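Local coordinates for 4'-phospho-dehydrooxetanocin synthase (Bacillus megaterium, PDB 5UL3), which catalyses the oxidative ring contraction of dAMP to an oxetane aldehyde in oxetanocin A biosynthesis, using a [4Fe-4S] cluster, S-adenosylmethionine and cobalamin, at residues Arg311-Asp314 and Tyr315-Cys318; Gly367-Asn371 and Gly372-Gln376. One frame throughout, in Å; residues are numbered along the deposited sequence.

Contact 1 of 2, residues Arg311-Asp314 and Tyr315-Cys318. With SF4 (iron/sulfur cluster), chain B.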
loop_
_atom_site.group_PDB
_atom_site.type_symbol
_atom_site.label_atom_id
_atom_site.label_comp_id
_atom_site.label_asym_id
_atom_site.label_seq_id
_atom_site.Cartn_x
_atom_site.Cartn_y
_atom_site.Cartn_z
ATOM N N ARG A 311 -4.546 10.054 -5.279
ATOM C CA ARG A 311 -4.727 10.023 -3.838
ATOM C C ARG A 311 -6.209 10.138 -3.524
ATOM O O ARG A 311 -6.934 10.856 -4.213
ATOM C CB ARG A 311 -3.971 11.158 -3.157
ATOM C CG ARG A 311 -2.448 10.983 -3.288
ATOM C CD ARG A 311 -1.703 12.025 -2.485
ATOM N NE ARG A 311 -0.264 11.704 -2.406
ATOM C CZ ARG A 311 0.646 12.539 -1.894
ATOM N NH1 ARG A 311 0.267 13.725 -1.421
ATOM N NH2 ARG A 311 1.932 12.196 -1.869
ATOM N N GLY A 312 -6.627 9.428 -2.479
ATOM C CA GLY A 312 -7.995 9.468 -1.994
ATOM C C GLY A 312 -8.915 8.474 -2.675
ATOM O O GLY A 312 -8.540 7.706 -3.571
ATOM N N CYS A 313 -10.170 8.509 -2.228
ATOM C CA CYS A 313 -11.225 7.649 -2.740
ATOM C C CYS A 313 -12.455 8.525 -2.926
ATOM O O CYS A 313 -12.898 9.155 -1.968
ATOM C CB CYS A 313 -11.534 6.519 -1.765
ATOM S SG CYS A 313 -12.878 5.419 -2.359
ATOM N N ASP A 314 -12.988 8.575 -4.144
ATOM C CA ASP A 314 -14.165 9.407 -4.367
ATOM C C ASP A 314 -15.420 8.784 -3.774
ATOM O O ASP A 314 -16.397 9.504 -3.536
ATOM C CB ASP A 314 -14.357 9.687 -5.859
ATOM C CG ASP A 314 -14.258 8.444 -6.711
ATOM O OD1 ASP A 314 -15.011 7.478 -6.475
ATOM O OD2 ASP A 314 -13.430 8.450 -7.645
ATOM N N TYR A 315 -15.403 7.473 -3.506
ATOM C CA TYR A 315 -16.552 6.814 -2.880
ATOM C C TYR A 315 -16.573 7.067 -1.375
ATOM O O TYR A 315 -17.493 7.707 -0.855
ATOM C CB TYR A 315 -16.527 5.314 -3.176
ATOM C CG TYR A 315 -17.721 4.573 -2.637
ATOM C CD1 TYR A 315 -19.006 4.846 -3.113
ATOM C CD2 TYR A 315 -17.569 3.578 -1.677
ATOM C CE1 TYR A 315 -20.115 4.143 -2.625
ATOM C CE2 TYR A 315 -18.693 2.872 -1.185
ATOM C CZ TYR A 315 -19.944 3.172 -1.664
ATOM O OH TYR A 315 -21.026 2.463 -1.155
ATOM N N SER A 316 -15.574 6.534 -0.659
ATOM C CA SER A 316 -15.287 6.880 0.735
ATOM C C SER A 316 -16.417 6.504 1.693
ATOM O O SER A 316 -16.478 7.025 2.807
ATOM C CB SER A 316 -14.949 8.373 0.872
ATOM O OG SER A 316 -13.595 8.651 0.547
ATOM N N ARG A 317 -17.296 5.575 1.310
ATOM C CA ARG A 317 -18.468 5.248 2.110
ATOM C C ARG A 317 -18.432 3.880 2.761
ATOM O O ARG A 317 -19.374 3.541 3.495
ATOM C CB ARG A 317 -19.723 5.346 1.250
ATOM C CG ARG A 317 -20.075 6.759 0.919
ATOM C CD ARG A 317 -21.257 6.731 -0.020
ATOM N NE ARG A 317 -21.857 8.034 -0.265
ATOM C CZ ARG A 317 -21.370 8.952 -1.096
ATOM N NH1 ARG A 317 -20.218 8.766 -1.747
ATOM N NH2 ARG A 317 -22.035 10.080 -1.262
ATOM N N CYS A 318 -17.413 3.069 2.495
ATOM C CA CYS A 318 -17.341 1.755 3.128
ATOM C C CYS A 318 -17.188 1.927 4.634
ATOM O O CYS A 318 -16.369 2.723 5.099
ATOM C CB CYS A 318 -16.180 0.945 2.540
ATOM S SG CYS A 318 -16.331 0.807 0.748
HETATM FE FE1 SF4 B . -14.291 1.602 0.252
HETATM FE FE2 SF4 B . -11.965 0.990 -1.009
HETATM FE FE3 SF4 B . -11.987 2.430 1.381
HETATM FE FE4 SF4 B . -12.850 3.616 -0.926
HETATM S S1 SF4 B . -10.711 2.877 -0.476
HETATM S S2 SF4 B . -13.893 3.705 1.120
HETATM S S3 SF4 B . -13.890 1.834 -1.945
HETATM S S4 SF4 B . -12.650 0.244 1.044
#

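Contact 2 of 2, residues Gly367-Asn371 and Gly372-Gln376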
loop_
_atom_site.group_PDB
_atom_site.type_symbol
_atom_site.label_atom_id
_atom_site.label_comp_id
_atom_site.label_asym_id
_atom_site.label_seq_id
_atom_site.Cartn_x
_atom_site.Cartn_y
_atom_site.Cartn_z
ATOM N N GLY A 367 -10.889 5.738 -10.382
ATOM C CA GLY A 367 -11.373 7.042 -9.958
ATOM C C GLY A 367 -12.692 7.455 -10.599
ATOM O O GLY A 367 -13.389 6.684 -11.278
ATOM N N GLU A 368 -13.045 8.713 -10.334
ATOM C CA GLU A 368 -14.269 9.335 -10.830
ATOM C C GLU A 368 -14.010 10.826 -10.935
ATOM O O GLU A 368 -13.522 11.435 -9.977
ATOM C CB GLU A 368 -15.475 9.097 -9.906
ATOM C CG GLU A 368 -16.152 7.743 -10.023
ATOM C CD GLU A 368 -17.530 7.711 -9.368
ATOM O OE1 GLU A 368 -18.194 8.770 -9.307
ATOM O OE2 GLU A 368 -17.954 6.625 -8.912
ATOM N N LEU A 369 -14.339 11.403 -12.078
ATOM C CA LEU A 369 -14.200 12.834 -12.290
ATOM C C LEU A 369 -15.571 13.472 -12.508
ATOM O O LEU A 369 -16.477 12.828 -13.048
ATOM C CB LEU A 369 -13.303 13.109 -13.503
ATOM C CG LEU A 369 -11.865 12.655 -13.260
ATOM C CD1 LEU A 369 -11.050 12.624 -14.542
ATOM C CD2 LEU A 369 -11.212 13.555 -12.208
ATOM N N PRO A 370 -15.766 14.720 -12.073
ATOM C CA PRO A 370 -17.042 15.397 -12.368
ATOM C C PRO A 370 -17.393 15.411 -13.852
ATOM O O PRO A 370 -18.579 15.305 -14.191
ATOM C CB PRO A 370 -16.821 16.811 -11.812
ATOM C CG PRO A 370 -15.824 16.637 -10.721
ATOM C CD PRO A 370 -14.904 15.526 -11.187
ATOM N N ASN A 371 -16.405 15.500 -14.750
ATOM C CA ASN A 371 -16.696 15.459 -16.182
ATOM C C ASN A 371 -16.819 14.040 -16.740
ATOM O O ASN A 371 -17.116 13.889 -17.930
ATOM C CB ASN A 371 -15.637 16.243 -16.971
ATOM C CG ASN A 371 -14.230 15.700 -16.786
ATOM O OD1 ASN A 371 -14.030 14.530 -16.459
ATOM N ND2 ASN A 371 -13.239 16.558 -17.007
ATOM N N GLY A 372 -16.603 13.005 -15.927
ATOM C CA GLY A 372 -16.873 11.646 -16.360
ATOM C C GLY A 372 -15.849 11.035 -17.290
ATOM O O GLY A 372 -16.132 10.013 -17.921
ATOM N N THR A 373 -14.653 11.616 -17.379
ATOM C CA THR A 373 -13.635 11.178 -18.324
ATOM C C THR A 373 -12.593 10.259 -17.685
ATOM O O THR A 373 -11.523 10.061 -18.272
ATOM C CB THR A 373 -12.925 12.385 -18.951
ATOM O OG1 THR A 373 -12.290 13.156 -17.921
ATOM C CG2 THR A 373 -13.911 13.272 -19.714
ATOM N N GLU A 374 -12.877 9.721 -16.497
ATOM C CA GLU A 374 -11.875 8.909 -15.793
ATOM C C GLU A 374 -11.440 7.707 -16.625
ATOM O O GLU A 374 -10.252 7.348 -16.636
ATOM C CB GLU A 374 -12.418 8.462 -14.427
ATOM C CG GLU A 374 -13.763 7.726 -14.453
ATOM C CD GLU A 374 -14.946 8.664 -14.220
ATOM O OE1 GLU A 374 -16.002 8.205 -13.733
ATOM O OE2 GLU A 374 -14.808 9.873 -14.497
ATOM N N ALA A 375 -12.380 7.068 -17.330
ATOM C CA ALA A 375 -12.008 5.905 -18.134
ATOM C C ALA A 375 -11.082 6.294 -19.281
ATOM O O ALA A 375 -10.153 5.543 -19.610
ATOM C CB ALA A 375 -13.252 5.193 -18.661
ATOM N N GLN A 376 -11.299 7.472 -19.895
ATOM C CA GLN A 376 -10.412 7.888 -20.974
ATOM C C GLN A 376 -9.022 8.224 -20.450
ATOM O O GLN A 376 -8.029 8.008 -21.149
ATOM C CB GLN A 376 -11.005 9.082 -21.731
ATOM C CG GLN A 376 -10.228 9.419 -23.007
ATOM C CD GLN A 376 -10.200 8.250 -23.980
ATOM O OE1 GLN A 376 -11.228 7.620 -24.235
ATOM N NE2 GLN A 376 -9.021 7.939 -24.511
HETATM O O HOH W 1 -17.851 10.543 -12.916
HETATM O O HOH W 2 -10.655 15.952 -17.219
#

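Contact 1 of 2, residues Arg311-Asp314 and Tyr315-Cys318
C313 and S316 meet round the first bend of the radical SAM cysteine motif, here C313, C318 and C321, where a few loop residues must present thiolates to a cubane. C313 SG binds FE4 of the cluster at 2.3 Å, and C318 SG binds FE1 at 2.2 Å. Between the two anchors the chain wraps close to the cluster, with S316 CA only 3.5 Å from the sulfide S2. One ring carbon of Y315, CD2, comes within 4.1 Å of the sulfide S3, to which the ring is turned obliquely, while C318 SG lies at the ring edge, in its plane.

The bend itself is tied by S316. Its hydroxyl OG donates to the C313 carbonyl O at 2.7 Å, approaching tilted 32° from the carbonyl plane, and its backbone N makes a weak, long hydrogen bond to C313 SG. S316 OG, rotated away from its own carbonyl carbon (chi1 -82°), lies on the same side as its amide, so its hydroxyl and its amide N-H both turn back to C313; R323 NE is a weak second partner of OG.

Further out, R317 CB packs 3.6 Å above one face of the Y315 ring, offset toward the rim, and Y315 OH hydrogen-bonds to the carbonyl of G447. At the strand end, R311 forms salt bridges with E240, E242 and E308 and touches cobalamin.

The weak N-H contact may slightly lower the charge on C313 SG, and the hydroxyl bond helps to fix the turn; three cysteines leave one iron for exchangeable S-adenosylmethionine.

Contact 2 of 2, residues Gly367-Asn371 and Gly372-Gln376
L369 and G372 close a type I beta turn that leads into helix 374-386, an example of a loop whose shape is fixed by both backbone and side-chain bonds. The backbone bond of the turn runs from G372 N to L369 O at 2.9 Å, and G372 has the positive phi that glycine accepts readily.

Side chain to backbone, E374 folds back from the first turn of the helix. A bend at its second torsion (chi2 -94°) lays the carboxylate over the chain at E368 and L369, with CD 3.5 Å from E368 CA. E374 OE2 accepts a hydrogen bond from the L369 backbone N at 2.9 Å, fairly straight and arriving from above the carboxylate plane.

Van der Waals contacts fill in the rest: L369 CD1 lies 3.6 Å from the hydroxyl OG1 of T373, and E374 CG lies against the G367 carbonyl O.

Water extends the network, one molecule donating to both L369 O and E374 OE1. Another accepts from N371 ND2 and donates weakly to T373 OG1.

At the exposed corner, N371 OD1 is gripped twice by T373, through its backbone N at 3.1 Å and its hydroxyl OG1 at 2.7 Å, both reaching the amide from the same face.

Contact 1 and contact 2 follow two neighbouring parallel strands of the partial TIM-barrel sheet: residues 311-318 leave strand 305-311, and residues 367-376 run from the loop after strand 357-360 into the next helix. Their centres are 14 Å apart, yet in the conformer described D314 OD2 lies 2.7 Å from E368 N; D314 and E368 were each modelled in two conformers. D314 directly follows the cluster ligand C313. Contact 1 supplies two of the cluster's three cysteine ligands, C313 and C318; C321 completes the set. Contact 2 is more peripheral: from G367, which has no side chain beyond CA, it is about 8 Å to the side chain of C313 and about 9 Å to that of E363, a cobalamin-binding residue in the same loop.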